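Local coordinates for putative periplasmic or exported protein (Salmonella enterica subsp. enterica serovar Typhimurium, PDB 4GQZ) that binds copper in the periplasm and probably contributes to copper resistance, at residues F95-T100 / G130-S135. Residues are numbered along the deposited sequence; the frame is centred on the assembly and turned at random.
Sequences FTVKVT and GTLEVS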
loop_
_atom_site.group_PDB
_atom_site.type_symbol
_atom_site.label_atom_id
_atom_site.label_comp_id
_atom_site.label_asym_id
_atom_site.label_seq_id
_atom_site.Cartn_x
_atom_site.Cartn_y
_atom_site.Cartn_z
ATOM N N PHE B 95 -1.242 -13.757 -22.381
ATOM C CA PHE B 95 -2.593 -14.168 -22.016
ATOM C C PHE B 95 -3.567 -13.002 -22.157
ATOM O O PHE B 95 -3.161 -11.842 -22.111
ATOM C CB PHE B 95 -2.623 -14.677 -20.570
ATOM C CG PHE B 95 -1.852 -15.950 -20.355
ATOM C CD1 PHE B 95 -2.449 -17.183 -20.571
ATOM C CD2 PHE B 95 -0.526 -15.913 -19.934
ATOM C CE1 PHE B 95 -1.729 -18.361 -20.374
ATOM C CE2 PHE B 95 0.194 -17.074 -19.727
ATOM C CZ PHE B 95 -0.403 -18.306 -19.951
ATOM N N THR B 96 -4.844 -13.309 -22.346
ATOM C CA THR B 96 -5.885 -12.303 -22.182
ATOM C C THR B 96 -6.553 -12.515 -20.822
ATOM O O THR B 96 -6.982 -13.624 -20.495
ATOM C CB THR B 96 -6.924 -12.367 -23.311
ATOM O OG1 THR B 96 -6.279 -12.082 -24.559
ATOM C CG2 THR B 96 -8.009 -11.334 -23.089
ATOM N N VAL B 97 -6.627 -11.453 -20.026
ATOM C CA VAL B 97 -7.061 -11.574 -18.638
ATOM C C VAL B 97 -8.281 -10.693 -18.385
ATOM O O VAL B 97 -8.251 -9.492 -18.677
ATOM C CB VAL B 97 -5.920 -11.161 -17.678
ATOM C CG1 VAL B 97 -6.387 -11.191 -16.211
ATOM C CG2 VAL B 97 -4.681 -12.065 -17.882
ATOM N N LYS B 98 -9.353 -11.280 -17.858
ATOM C CA LYS B 98 -10.530 -10.491 -17.502
ATOM C C LYS B 98 -10.979 -10.772 -16.083
ATOM O O LYS B 98 -11.178 -11.926 -15.709
ATOM C CB LYS B 98 -11.702 -10.755 -18.457
ATOM C CG LYS B 98 -12.913 -9.870 -18.149
ATOM C CD LYS B 98 -14.000 -9.944 -19.231
ATOM C CE LYS B 98 -14.638 -11.313 -19.297
ATOM N NZ LYS B 98 -15.593 -11.388 -20.437
ATOM N N VAL B 99 -11.140 -9.720 -15.288
ATOM C CA VAL B 99 -11.703 -9.886 -13.959
ATOM C C VAL B 99 -12.984 -9.079 -13.857
ATOM O O VAL B 99 -12.988 -7.877 -14.148
ATOM C CB VAL B 99 -10.735 -9.436 -12.865
ATOM C CG1 VAL B 99 -11.447 -9.416 -11.506
ATOM C CG2 VAL B 99 -9.537 -10.361 -12.823
ATOM N N THR B 100 -14.063 -9.744 -13.455
ATOM C CA THR B 100 -15.373 -9.116 -13.358
ATOM C C THR B 100 -15.932 -9.325 -11.954
ATOM O O THR B 100 -15.816 -10.416 -11.407
ATOM C CB THR B 100 -16.360 -9.703 -14.418
ATOM O OG1 THR B 100 -16.478 -11.122 -14.248
ATOM C CG2 THR B 100 -15.857 -9.442 -15.818
ATOM N N GLY B 130 -15.953 -12.312 -7.348
ATOM C CA GLY B 130 -16.138 -12.242 -8.784
ATOM C C GLY B 130 -15.570 -13.425 -9.524
ATOM O O GLY B 130 -15.503 -14.543 -8.993
ATOM N N THR B 131 -15.155 -13.176 -10.760
ATOM C CA THR B 131 -14.669 -14.244 -11.624
ATOM C C THR B 131 -13.445 -13.760 -12.360
ATOM O O THR B 131 -13.406 -12.623 -12.832
ATOM C CB THR B 131 -15.736 -14.676 -12.655
ATOM O OG1 THR B 131 -16.908 -15.130 -11.968
ATOM C CG2 THR B 131 -15.217 -15.817 -13.551
ATOM N N LEU B 132 -12.438 -14.621 -12.449
ATOM C CA LEU B 132 -11.283 -14.364 -13.300
ATOM C C LEU B 132 -11.389 -15.290 -14.509
ATOM O O LEU B 132 -11.639 -16.489 -14.350
ATOM C CB LEU B 132 -9.983 -14.667 -12.550
ATOM C CG LEU B 132 -8.757 -14.852 -13.456
ATOM C CD1 LEU B 132 -8.364 -13.542 -14.099
ATOM C CD2 LEU B 132 -7.572 -15.461 -12.722
ATOM N N GLU B 133 -11.228 -14.743 -15.710
ATOM C CA GLU B 133 -11.152 -15.584 -16.903
ATOM C C GLU B 133 -9.837 -15.318 -17.583
ATOM O O GLU B 133 -9.387 -14.172 -17.658
ATOM C CB GLU B 133 -12.302 -15.322 -17.880
ATOM C CG GLU B 133 -12.236 -16.237 -19.116
ATOM C CD GLU B 133 -13.303 -15.930 -20.157
ATOM O OE1 GLU B 133 -14.074 -14.971 -19.954
ATOM O OE2 GLU B 133 -13.362 -16.654 -21.179
ATOM N N VAL B 134 -9.199 -16.386 -18.049
ATOM C CA VAL B 134 -7.928 -16.275 -18.738
ATOM C C VAL B 134 -8.080 -16.984 -20.076
ATOM O O VAL B 134 -8.809 -17.976 -20.183
ATOM C CB VAL B 134 -6.789 -16.913 -17.903
ATOM C CG1 VAL B 134 -5.470 -16.857 -18.655
ATOM C CG2 VAL B 134 -6.662 -16.199 -16.579
ATOM N N SER B 135 -7.445 -16.455 -21.115
ATOM C CA SER B 135 -7.527 -17.124 -22.405
ATOM C C SER B 135 -6.180 -17.101 -23.117
ATOM O O SER B 135 -5.422 -16.134 -23.004
ATOM C CB SER B 135 -8.651 -16.536 -23.268
ATOM O OG SER B 135 -8.213 -15.397 -23.976
HETATM O O HOH W 1 -14.318 -12.503 -15.778
#
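Residues 95-100 and 130-135 run antiparallel (170°) as neighbouring strands, the axes of the two segments 4.8 Å apart at closest approach. Thr96, Lys98 and Thr100 form hydrogen-bonded pairs with Ser135, Glu133 and Thr131, each pair joined by two backbone bonds; the one from Glu133 N to Lys98 O spans 2.8 Å and is nearly straight. Val97-Val134 and Val99-Leu132 are the non-hydrogen-bonded pairs between them. Thr131 O, already bonded to Thr100 N, also takes a CA-H...O contact from Val99 CA (3.4 Å).

The two sheet faces differ in character. On the apolar one, Leu132 CD1 reaches across to both valines of the partner strand, 3.7 Å from Val97 CG1 and 3.6 Å from Val99 CG2, while Val134 CG1 lies obliquely against the Phe95 ring, 3.6 Å from CD1. On the polar face, a bend at chi3 (66°) places Lys98 CE 3.8 Å from Glu133 OE1, and NZ makes a long salt bridge of 3.9 Å to the same oxygen. A water links Thr100 OG1 to Thr131 O, donating to the carbonyl. Thr96 OG1 hydrogen-bonds Glu111, and Ser135 OG packs on Thr96 CB.

This pair forms the middle of an antiparallel sheet: strands 106-109 and 111-113 flank 94-101, strand 139-146 flanks 129-136, and Phe68 of strand 63-68 covers Val97, Leu132 and Val134.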